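Local coordinates for D-mannose isomerase (Marinomonas mediterranea, PDB 5X32), which catalyses the reversible isomerization of D-mannose to D-fructose, acts less efficiently on D-lyxose, and does not use D-glucose, at residues R171-N176 with K204-K209; S212-N217 with W245-G250; E218-Y223 with Y298-T303; H251-A256 with D280-K285. All coordinates share one frame; numbering follows the deposited sequence.

Overall arrangement
The four contacts illustrate how one helical barrel changes its packing chemistry with position. All are buried, but contacts 1 and 4 lie nearer the chain centre, each about 15 Å from it to the contact centre, whereas contacts 2 and 3 lie at 19 and 20 Å. Contacts 1 and 4 join helices by aliphatic groups, and Trp255 of contact 4 packs on Ile206 and Cys207 of contact 1. Contacts 2 and 3 have centres only 3 Å apart and knit loops together through aromatic rings and polar groups. Contact 2 lies at the start of helix 249-265, which contact 4 packs against helix 271-286. The short sheet of strands 171-172 and 222-223 ties contact 1 to contact 3.

Contact 1 of 4, residues R171-N176 with K204-K209; sequences RGQNAN and KNICQK
Ile206 pushes its aliphatic branches against the first turn of helix 173-190, where it overlaps Gln173 and Asn176. Its two arms divide the work. The methyl CG2 meets CG of Gln173 at 3.6 Å, while CG1 lies against CB of Asn176 at 3.9 Å, with CD1 reaching that same CB. The side chains of Gln173 and Ile206 cross at about a right angle, and the Gln173 chain, with CG anti to the backbone N (chi1 166°), bends at chi2 after offering its CG methylene to the isoleucine. Asn176 contributes carbon here and keeps its amide for other work: OD1 is hydrogen-bonded to Tyr156 N, and ND2 makes a weak bond of 2.9 Å to Gly172 O, at the end of the preceding strand. Burial of the amide is thus paid for by backbone groups, and its CB faces the aliphatic side chain of Ile206. The contact joins two consecutive helices, 173-190 and 193-212, near the start of the first and late in the second, consistent with the (alpha/alpha)6 barrel of the N-acylglucosamine 2-epimerase family. Leu155 of strand 155-160 and Trp255 of helix 249-265 also pack on Ile206, and strand 171-172 pairs with strand 222-223.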
# COMPACT_ATOMS: atom_id res chain seq x y z
N ARG A 171 19.24 -0.88 3.27
CA ARG A 171 18.52 -0.36 2.12
C ARG A 171 17.45 -1.37 1.75
O ARG A 171 17.66 -2.58 1.84
CB ARG A 171 19.46 -0.11 0.94
CG ARG A 171 20.57 0.86 1.23
CD ARG A 171 20.02 2.24 1.49
NE ARG A 171 21.06 3.21 1.79
CZ ARG A 171 21.65 3.32 2.98
NH1 ARG A 171 21.34 2.48 3.95
NH2 ARG A 171 22.58 4.25 3.18
N GLY A 172 16.27 -0.86 1.38
CA GLY A 172 15.17 -1.74 1.08
C GLY A 172 14.35 -1.23 -0.08
O GLY A 172 14.24 -0.03 -0.28
N GLN A 173 13.77 -2.16 -0.82
CA GLN A 173 12.92 -1.83 -1.95
C GLN A 173 11.60 -1.18 -1.52
O GLN A 173 11.05 -0.32 -2.21
CB GLN A 173 12.64 -3.10 -2.75
CG GLN A 173 11.51 -2.93 -3.72
CD GLN A 173 10.20 -3.41 -3.17
OE1 GLN A 173 10.14 -4.25 -2.28
NE2 GLN A 173 9.13 -2.87 -3.70
N ASN A 174 11.09 -1.62 -0.37
CA ASN A 174 9.75 -1.27 0.12
C ASN A 174 9.44 0.22 0.23
O ASN A 174 8.39 0.72 -0.24
CB ASN A 174 9.56 -1.91 1.48
CG ASN A 174 8.44 -2.89 1.49
OD1 ASN A 174 7.62 -2.90 0.57
ND2 ASN A 174 8.38 -3.74 2.51
N ALA A 175 10.37 0.93 0.87
CA ALA A 175 10.20 2.35 1.04
C ALA A 175 10.15 3.00 -0.34
O ALA A 175 9.34 3.90 -0.58
CB ALA A 175 11.34 2.93 1.90
N ASN A 176 10.97 2.53 -1.27
CA ASN A 176 10.96 3.11 -2.61
C ASN A 176 9.69 2.79 -3.41
O ASN A 176 9.21 3.62 -4.18
CB ASN A 176 12.22 2.69 -3.36
CG ASN A 176 13.47 3.20 -2.67
OD1 ASN A 176 13.75 4.40 -2.70
ND2 ASN A 176 14.21 2.31 -2.02
N LYS A 204 12.12 3.08 -12.40
CA LYS A 204 13.22 2.57 -13.22
C LYS A 204 14.27 1.87 -12.37
O LYS A 204 14.76 0.78 -12.72
CB LYS A 204 13.88 3.68 -14.03
CG LYS A 204 15.09 3.19 -14.85
CD LYS A 204 15.23 3.90 -16.19
CE LYS A 204 14.39 3.22 -17.25
NZ LYS A 204 14.13 4.04 -18.46
N ASN A 205 14.67 2.54 -11.29
CA ASN A 205 15.75 2.04 -10.44
C ASN A 205 15.47 0.75 -9.70
O ASN A 205 16.38 -0.06 -9.48
CB ASN A 205 16.15 3.12 -9.46
CG ASN A 205 17.09 4.09 -10.09
OD1 ASN A 205 17.98 3.67 -10.82
ND2 ASN A 205 16.91 5.39 -9.83
N ILE A 206 14.21 0.53 -9.35
CA ILE A 206 13.85 -0.66 -8.61
C ILE A 206 13.52 -1.76 -9.62
O ILE A 206 14.07 -2.88 -9.55
CB ILE A 206 12.66 -0.40 -7.66
CG1 ILE A 206 13.06 0.59 -6.58
CG2 ILE A 206 12.19 -1.69 -7.03
CD1 ILE A 206 14.10 0.04 -5.65
N CYS A 207 12.65 -1.44 -10.57
CA CYS A 207 12.18 -2.43 -11.52
C CYS A 207 13.17 -2.78 -12.63
O CYS A 207 13.06 -3.84 -13.22
CB CYS A 207 10.88 -1.95 -12.16
SG CYS A 207 9.53 -1.97 -11.01
N GLN A 208 14.13 -1.91 -12.93
CA GLN A 208 15.17 -2.30 -13.88
C GLN A 208 16.49 -2.58 -13.19
O GLN A 208 16.92 -3.73 -13.14
CB GLN A 208 15.33 -1.25 -14.96
CG GLN A 208 14.28 -1.44 -15.99
CD GLN A 208 14.49 -0.65 -17.26
OE1 GLN A 208 14.97 0.47 -17.23
NE2 GLN A 208 14.13 -1.25 -18.40
N LYS A 209 17.10 -1.54 -12.62
CA LYS A 209 18.45 -1.69 -12.09
C LYS A 209 18.49 -2.68 -10.95
O LYS A 209 19.16 -3.71 -11.06
CB LYS A 209 19.02 -0.38 -11.60
CG LYS A 209 20.41 -0.59 -11.02
CD LYS A 209 21.13 0.73 -10.78
CE LYS A 209 20.36 1.65 -9.81
NZ LYS A 209 21.28 2.38 -8.90

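Contact 2 of 4, residues S212-N217 with W245-G250; sequences SLSNSN and WGFQPG
Phe247 swings its ring toward the loop 212-217 with CG anti to the carbonyl carbon (chi1 -75°), while Ser216 holds OG between its own backbone N and carbonyl carbon (chi1 49°), which turns the hydroxyl to the same ring. The far end of the phenyl group thereby enters between two serines. CZ lies 3.7 Å from OG of Ser214, and CB of that serine sits in the plane of the ring at its edge. On the neighbouring corner, CE1 is 3.8 Å from OG of Ser216. Both hydroxyl oxygens approach the ring obliquely. The serines occupy the first and third positions of a type I beta turn, Ser214 to Asn217, closed by Asn217 N to Ser214 O at 3.0 Å, and this turn presents both side chains to Phe247. Beyond the pair of segments, Trp220 meets the ring edge-to-face, and Phe247, just ahead of helix 249-265, is hydrogen-bonded through its backbone to that of Tyr298. An alanine here would take away the ring, and is likely to open a gap between the serine turn and Trp220, which would lose its edge-to-face partner. The hydroxyls find their polar partners elsewhere: Ser214 OG is hydrogen-bonded to Glu218 O and Ser216 OG to Glu218 OE1. The chemistry is therefore that of van der Waals packing, in which both serine hydroxyls have hydrogen bonds with Glu218 and the aromatic ring need supply no polar partner.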
# COMPACT_ATOMS: atom_id res chain seq x y z
N SER A 212 17.64 -6.36 -11.91
CA SER A 212 18.63 -7.09 -12.71
C SER A 212 19.61 -7.88 -11.86
O SER A 212 20.19 -8.86 -12.32
CB SER A 212 19.44 -6.14 -13.59
OG SER A 212 18.64 -5.49 -14.56
N LEU A 213 19.74 -7.47 -10.60
CA LEU A 213 20.68 -8.06 -9.66
C LEU A 213 20.24 -9.43 -9.24
O LEU A 213 20.99 -10.15 -8.57
CB LEU A 213 20.83 -7.19 -8.42
CG LEU A 213 21.43 -5.82 -8.72
CD1 LEU A 213 21.41 -4.94 -7.49
CD2 LEU A 213 22.85 -6.02 -9.22
N SER A 214 19.00 -9.76 -9.56
CA SER A 214 18.53 -11.10 -9.30
C SER A 214 18.46 -11.96 -10.56
O SER A 214 18.13 -11.49 -11.68
CB SER A 214 17.16 -11.06 -8.60
OG SER A 214 16.09 -11.22 -9.53
N ASN A 215 18.71 -13.24 -10.31
CA ASN A 215 18.52 -14.35 -11.25
C ASN A 215 17.27 -14.22 -12.13
O ASN A 215 17.36 -14.12 -13.37
CB ASN A 215 18.44 -15.62 -10.39
CG ASN A 215 19.79 -16.05 -9.82
OD1 ASN A 215 20.02 -16.07 -8.61
ND2 ASN A 215 20.63 -16.61 -10.70
N SER A 216 16.12 -14.16 -11.45
CA SER A 216 14.82 -14.18 -12.11
C SER A 216 14.41 -12.80 -12.63
O SER A 216 13.41 -12.65 -13.35
CB SER A 216 13.75 -14.70 -11.15
OG SER A 216 13.82 -14.02 -9.90
N ASN A 217 15.21 -11.81 -12.26
CA ASN A 217 14.94 -10.40 -12.55
C ASN A 217 13.68 -9.91 -11.86
O ASN A 217 13.01 -9.01 -12.36
CB ASN A 217 14.82 -10.17 -14.05
CG ASN A 217 16.05 -10.60 -14.82
OD1 ASN A 217 17.18 -10.25 -14.46
ND2 ASN A 217 15.85 -11.37 -15.90
N TRP A 245 12.42 -13.47 4.34
CA TRP A 245 13.40 -13.86 3.32
C TRP A 245 12.75 -14.46 2.07
O TRP A 245 11.91 -15.34 2.18
CB TRP A 245 14.41 -14.86 3.89
CG TRP A 245 15.51 -15.19 2.93
CD1 TRP A 245 16.71 -14.53 2.81
CD2 TRP A 245 15.56 -16.27 1.98
NE1 TRP A 245 17.49 -15.12 1.84
CE2 TRP A 245 16.81 -16.19 1.32
CE3 TRP A 245 14.66 -17.29 1.62
CZ2 TRP A 245 17.17 -17.08 0.31
CZ3 TRP A 245 15.03 -18.17 0.63
CH2 TRP A 245 16.28 -18.06 -0.02
N GLY A 246 13.16 -14.00 0.89
CA GLY A 246 12.65 -14.57 -0.34
C GLY A 246 11.97 -13.52 -1.20
O GLY A 246 11.95 -12.35 -0.86
N PHE A 247 11.48 -13.93 -2.36
CA PHE A 247 10.73 -12.99 -3.15
C PHE A 247 9.33 -12.99 -2.63
O PHE A 247 8.74 -14.05 -2.34
CB PHE A 247 10.76 -13.34 -4.63
CG PHE A 247 12.06 -13.02 -5.28
CD1 PHE A 247 12.97 -14.03 -5.55
CD2 PHE A 247 12.38 -11.72 -5.60
CE1 PHE A 247 14.18 -13.75 -6.14
CE2 PHE A 247 13.58 -11.42 -6.19
CZ PHE A 247 14.49 -12.44 -6.47
N GLN A 248 8.80 -11.77 -2.57
CA GLN A 248 7.44 -11.44 -2.16
C GLN A 248 6.57 -11.14 -3.38
O GLN A 248 6.62 -10.04 -3.91
CB GLN A 248 7.52 -10.24 -1.21
CG GLN A 248 6.46 -10.01 -0.19
CD GLN A 248 7.05 -9.51 1.10
OE1 GLN A 248 6.42 -8.74 1.84
NE2 GLN A 248 8.20 -10.10 1.47
N PRO A 249 5.72 -12.10 -3.80
CA PRO A 249 4.80 -12.01 -4.95
C PRO A 249 3.98 -10.74 -4.94
O PRO A 249 3.76 -10.12 -6.00
CB PRO A 249 3.86 -13.21 -4.77
CG PRO A 249 4.43 -14.05 -3.74
CD PRO A 249 5.49 -13.31 -2.99
N GLY A 250 3.53 -10.36 -3.75
CA GLY A 250 2.70 -9.17 -3.61
C GLY A 250 3.39 -7.90 -4.06
O GLY A 250 2.75 -7.00 -4.60

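Contact 3 of 4, residues E218-Y223 with Y298-T303; sequences EVWEHY and YAPDGT
Glu218 and Tyr298 approach from opposite directions, and a hydrogen bond runs from Tyr298 OH to Glu218 OE2. The modelled separation of 2.3 Å is very short and, at this resolution, doubtful as a length. Glu218 runs extended beyond CG, which carries its carboxylate to the edge of the phenol ring; OE2 lies in the ring plane, and the two planes are only 19° apart. Tyr298 has CG between its backbone N and carbonyl carbon (chi1 50°), a torsion that turns the hydroxyl to the glutamate. The other carboxylate oxygen, OE1, forms a salt bridge with Lys285, so the buried charge is probably balanced. A second, apolar touch follows along the chain. Trp220, its CG opposite the backbone N (chi1 -175°), extends its six-membered ring until CZ3 lies 3.8 Å from CD of Pro300, with CH2 slightly farther off. The indole NE1 is anchored by Asp230 O. Pro300 belongs to the hairpin loop 299-303, where Ala299 N is hydrogen-bonded to Thr303 O at 2.7 Å. This loop joins strands 297-298 and 304-310, while Tyr298 also packs on helices 249-265 and 271-286, and segment 218-223 ends in the strand paired with 171-172.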
# COMPACT_ATOMS: atom_id res chain seq x y z
N GLU A 218 13.38 -10.51 -10.71
CA GLU A 218 12.28 -10.07 -9.85
C GLU A 218 12.80 -9.13 -8.75
O GLU A 218 13.98 -9.20 -8.37
CB GLU A 218 11.58 -11.27 -9.22
CG GLU A 218 10.96 -12.24 -10.21
CD GLU A 218 10.44 -13.51 -9.53
OE1 GLU A 218 11.24 -14.45 -9.30
OE2 GLU A 218 9.23 -13.57 -9.22
N VAL A 219 11.94 -8.28 -8.20
CA VAL A 219 12.39 -7.36 -7.15
C VAL A 219 12.58 -8.03 -5.81
O VAL A 219 11.65 -8.59 -5.25
CB VAL A 219 11.44 -6.20 -6.98
CG1 VAL A 219 12.11 -5.14 -6.15
CG2 VAL A 219 11.04 -5.65 -8.34
N TRP A 220 13.81 -7.98 -5.31
CA TRP A 220 14.21 -8.56 -4.05
C TRP A 220 14.03 -7.49 -2.96
O TRP A 220 14.08 -6.29 -3.27
CB TRP A 220 15.66 -9.04 -4.15
CG TRP A 220 16.20 -9.77 -2.96
CD1 TRP A 220 17.03 -9.26 -2.00
CD2 TRP A 220 15.99 -11.15 -2.64
NE1 TRP A 220 17.33 -10.24 -1.07
CE2 TRP A 220 16.70 -11.40 -1.44
CE3 TRP A 220 15.25 -12.18 -3.22
CZ2 TRP A 220 16.70 -12.65 -0.83
CZ3 TRP A 220 15.25 -13.42 -2.61
CH2 TRP A 220 15.97 -13.65 -1.43
N GLU A 221 13.80 -7.89 -1.72
CA GLU A 221 13.42 -6.91 -0.71
C GLU A 221 14.61 -6.17 -0.12
O GLU A 221 14.57 -4.94 0.08
CB GLU A 221 12.63 -7.58 0.44
CG GLU A 221 11.30 -8.25 0.08
CD GLU A 221 10.23 -7.26 -0.36
OE1 GLU A 221 10.27 -6.09 0.08
OE2 GLU A 221 9.28 -7.66 -1.06
N HIS A 222 15.67 -6.91 0.15
CA HIS A 222 16.75 -6.45 1.01
C HIS A 222 18.09 -6.18 0.32
O HIS A 222 18.65 -7.05 -0.36
CB HIS A 222 16.93 -7.46 2.14
CG HIS A 222 15.64 -7.87 2.78
ND1 HIS A 222 15.01 -7.09 3.74
CD2 HIS A 222 14.85 -8.95 2.60
CE1 HIS A 222 13.90 -7.69 4.12
NE2 HIS A 222 13.77 -8.81 3.44
N TYR A 223 18.61 -4.98 0.53
CA TYR A 223 19.85 -4.56 -0.10
C TYR A 223 20.80 -3.93 0.92
O TYR A 223 20.37 -3.33 1.91
CB TYR A 223 19.60 -3.57 -1.24
CG TYR A 223 18.64 -4.08 -2.30
CD1 TYR A 223 17.27 -3.92 -2.16
CD2 TYR A 223 19.11 -4.76 -3.42
CE1 TYR A 223 16.40 -4.39 -3.11
CE2 TYR A 223 18.24 -5.23 -4.38
CZ TYR A 223 16.88 -5.04 -4.22
OH TYR A 223 15.99 -5.51 -5.15
N TYR A 298 8.28 -16.94 -1.86
CA TYR A 298 9.01 -18.08 -2.42
C TYR A 298 10.50 -17.75 -2.53
O TYR A 298 10.89 -16.58 -2.46
CB TYR A 298 8.45 -18.49 -3.78
CG TYR A 298 8.27 -17.35 -4.78
CD1 TYR A 298 9.36 -16.80 -5.46
CD2 TYR A 298 7.01 -16.83 -5.05
CE1 TYR A 298 9.20 -15.76 -6.37
CE2 TYR A 298 6.84 -15.80 -5.96
CZ TYR A 298 7.94 -15.27 -6.62
OH TYR A 298 7.77 -14.25 -7.52
N ALA A 299 11.32 -18.78 -2.69
CA ALA A 299 12.76 -18.59 -2.83
C ALA A 299 13.08 -18.18 -4.26
O ALA A 299 12.23 -18.32 -5.14
CB ALA A 299 13.50 -19.84 -2.45
N PRO A 300 14.28 -17.63 -4.49
CA PRO A 300 14.75 -17.40 -5.87
C PRO A 300 14.72 -18.72 -6.64
O PRO A 300 14.52 -18.77 -7.85
CB PRO A 300 16.18 -16.89 -5.69
CG PRO A 300 16.53 -17.15 -4.24
CD PRO A 300 15.25 -17.14 -3.49
N ASP A 301 14.95 -19.77 -5.88
CA ASP A 301 14.61 -21.14 -6.25
C ASP A 301 13.24 -21.27 -6.93
O ASP A 301 13.08 -22.05 -7.86
CB ASP A 301 14.63 -21.98 -4.97
CG ASP A 301 14.70 -23.45 -5.23
OD1 ASP A 301 14.42 -23.88 -6.37
OD2 ASP A 301 15.01 -24.19 -4.27
N GLY A 302 12.25 -20.53 -6.44
CA GLY A 302 10.88 -20.70 -6.88
C GLY A 302 10.09 -21.57 -5.91
O GLY A 302 8.86 -21.64 -5.97
N THR A 303 10.80 -22.24 -5.01
CA THR A 303 10.15 -22.99 -3.94
C THR A 303 9.35 -22.07 -3.03
O THR A 303 9.89 -21.07 -2.52
CB THR A 303 11.17 -23.71 -3.06
OG1 THR A 303 11.94 -24.62 -3.84
CG2 THR A 303 10.47 -24.44 -1.92

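Contact 4 of 4, residues H251-A256 with D280-K285; sequences HQTEWA and DLAYKK. With PO4 (phosphate ion), chain C.
Gln252 and Ala282 mark where two helices come nearest within these segments, their CA atoms 6.3 Å apart. Both segments are regular helix, with i to i+4 bonds such as Trp255 N to His251 O and Lys284 N to Asp280 O. The small side chain of Ala282 allows the close approach: its CB lies 3.6 Å from CB of Gln252 and 4.1 Å from CG2 of Thr253, so one methyl group touches two consecutive residues. Gln252 bends at chi2 (-48°), which takes its amide away from Ala282; NE2 is then hydrogen-bonded to Val219 O and Gln248 O. Thr253 OG1 is likewise satisfied, by Ser317 OG and Gly250 O.

On another side of the same helix, His251 meets a bound phosphate that probably came from the crystallisation liquor. Its NE2 makes a weak hydrogen bond of 3.1 Å to phosphate O1, bent at 137°, with the phosphorus in the plane of the imidazole at its edge. ND1 is hydrogen-bonded to Glu221 OE2, and Trp312 stacks on the ring. Tyr113 and His178 also bind the ion. A phenylalanine in place of His251 would probably leave Glu221 without its imidazole mate and the anion without one donor. By similarity His251 is a proton donor/acceptor of the active site, so the chemistry is consistent with a division of labour on one helix: aliphatic groups pack it against helix 271-286, while a histidine held through ND1 presents NE2 to the pocket.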
# COMPACT_ATOMS: atom_id res chain seq x y z
N HIS A 251 4.70 -7.84 -3.88
CA HIS A 251 5.45 -6.67 -4.32
C HIS A 251 5.77 -6.73 -5.82
O HIS A 251 5.87 -5.69 -6.48
CB HIS A 251 6.73 -6.51 -3.51
CG HIS A 251 6.48 -6.07 -2.10
ND1 HIS A 251 7.35 -6.33 -1.07
CD2 HIS A 251 5.43 -5.40 -1.56
CE1 HIS A 251 6.86 -5.83 0.05
NE2 HIS A 251 5.70 -5.26 -0.22
N GLN A 252 5.85 -7.93 -6.37
CA GLN A 252 6.01 -8.07 -7.80
C GLN A 252 4.76 -7.52 -8.48
O GLN A 252 4.83 -6.69 -9.40
CB GLN A 252 6.24 -9.54 -8.20
CG GLN A 252 7.27 -10.29 -7.36
CD GLN A 252 8.56 -9.52 -7.19
OE1 GLN A 252 9.08 -8.93 -8.14
NE2 GLN A 252 9.08 -9.49 -5.97
N THR A 253 3.59 -7.98 -8.01
CA THR A 253 2.33 -7.61 -8.66
C THR A 253 1.98 -6.16 -8.35
O THR A 253 1.42 -5.45 -9.20
CB THR A 253 1.17 -8.54 -8.24
OG1 THR A 253 0.97 -8.46 -6.82
CG2 THR A 253 1.47 -9.99 -8.64
N GLU A 254 2.39 -5.71 -7.17
CA GLU A 254 2.16 -4.32 -6.78
C GLU A 254 2.96 -3.44 -7.73
O GLU A 254 2.44 -2.48 -8.30
CB GLU A 254 2.58 -4.10 -5.33
CG GLU A 254 2.61 -2.65 -4.88
CD GLU A 254 2.06 -2.48 -3.48
OE1 GLU A 254 2.53 -3.17 -2.55
OE2 GLU A 254 1.17 -1.61 -3.32
N TRP A 255 4.21 -3.83 -7.97
CA TRP A 255 5.01 -3.12 -8.96
C TRP A 255 4.42 -3.15 -10.36
O TRP A 255 4.41 -2.13 -11.03
CB TRP A 255 6.42 -3.69 -9.00
CG TRP A 255 7.34 -3.05 -8.03
CD1 TRP A 255 8.00 -3.66 -7.01
CD2 TRP A 255 7.72 -1.67 -7.99
NE1 TRP A 255 8.78 -2.75 -6.35
CE2 TRP A 255 8.63 -1.52 -6.93
CE3 TRP A 255 7.40 -0.56 -8.77
CZ2 TRP A 255 9.20 -0.29 -6.61
CZ3 TRP A 255 7.99 0.67 -8.47
CH2 TRP A 255 8.87 0.79 -7.39
N ALA A 256 3.94 -4.30 -10.82
CA ALA A 256 3.22 -4.34 -12.10
C ALA A 256 2.16 -3.24 -12.16
O ALA A 256 2.06 -2.48 -13.15
CB ALA A 256 2.59 -5.71 -12.30
N ASP A 280 3.31 -12.35 -14.47
CA ASP A 280 3.23 -13.74 -14.92
C ASP A 280 4.07 -14.64 -14.03
O ASP A 280 3.61 -15.68 -13.55
CB ASP A 280 3.69 -13.89 -16.37
CG ASP A 280 2.75 -13.23 -17.36
OD1 ASP A 280 1.57 -13.00 -16.99
OD2 ASP A 280 3.18 -12.96 -18.51
N LEU A 281 5.30 -14.20 -13.80
CA LEU A 281 6.25 -14.94 -12.98
C LEU A 281 5.75 -15.09 -11.53
O LEU A 281 5.76 -16.21 -10.98
CB LEU A 281 7.61 -14.25 -13.02
CG LEU A 281 8.82 -15.18 -13.02
CD1 LEU A 281 8.59 -16.37 -13.92
CD2 LEU A 281 10.03 -14.41 -13.48
N ALA A 282 5.35 -13.98 -10.90
CA ALA A 282 4.89 -14.01 -9.51
C ALA A 282 3.68 -14.91 -9.35
O ALA A 282 3.70 -15.86 -8.57
CB ALA A 282 4.56 -12.61 -9.00
N TYR A 283 2.65 -14.65 -10.15
CA TYR A 283 1.43 -15.41 -10.04
C TYR A 283 1.71 -16.89 -10.26
O TYR A 283 1.29 -17.74 -9.46
CB TYR A 283 0.37 -14.91 -11.03
CG TYR A 283 -0.98 -15.61 -10.90
CD1 TYR A 283 -1.20 -16.87 -11.49
CD2 TYR A 283 -2.03 -15.03 -10.20
CE1 TYR A 283 -2.42 -17.51 -11.38
CE2 TYR A 283 -3.26 -15.66 -10.08
CZ TYR A 283 -3.45 -16.90 -10.67
OH TYR A 283 -4.67 -17.54 -10.56
N LYS A 284 2.46 -17.22 -11.31
CA LYS A 284 2.70 -18.63 -11.58
C LYS A 284 3.46 -19.28 -10.43
O LYS A 284 3.14 -20.40 -10.05
CB LYS A 284 3.49 -18.82 -12.87
CG LYS A 284 3.89 -20.26 -13.09
CD LYS A 284 4.30 -20.51 -14.52
CE LYS A 284 4.91 -19.26 -15.15
NZ LYS A 284 5.35 -19.53 -16.54
N LYS A 285 4.41 -18.57 -9.84
CA LYS A 285 5.13 -19.17 -8.72
C LYS A 285 4.32 -19.29 -7.43
O LYS A 285 4.54 -20.23 -6.67
CB LYS A 285 6.42 -18.40 -8.42
CG LYS A 285 7.50 -18.54 -9.50
CD LYS A 285 8.80 -18.01 -8.94
CE LYS A 285 9.83 -17.68 -9.96
NZ LYS A 285 11.00 -17.08 -9.24
P PO4 C . 3.76 -3.32 1.97
O1 PO4 C . 5.25 -3.03 1.87
O2 PO4 C . 3.57 -4.74 2.50
O3 PO4 C . 3.05 -3.21 0.63
O4 PO4 C . 3.20 -2.28 2.91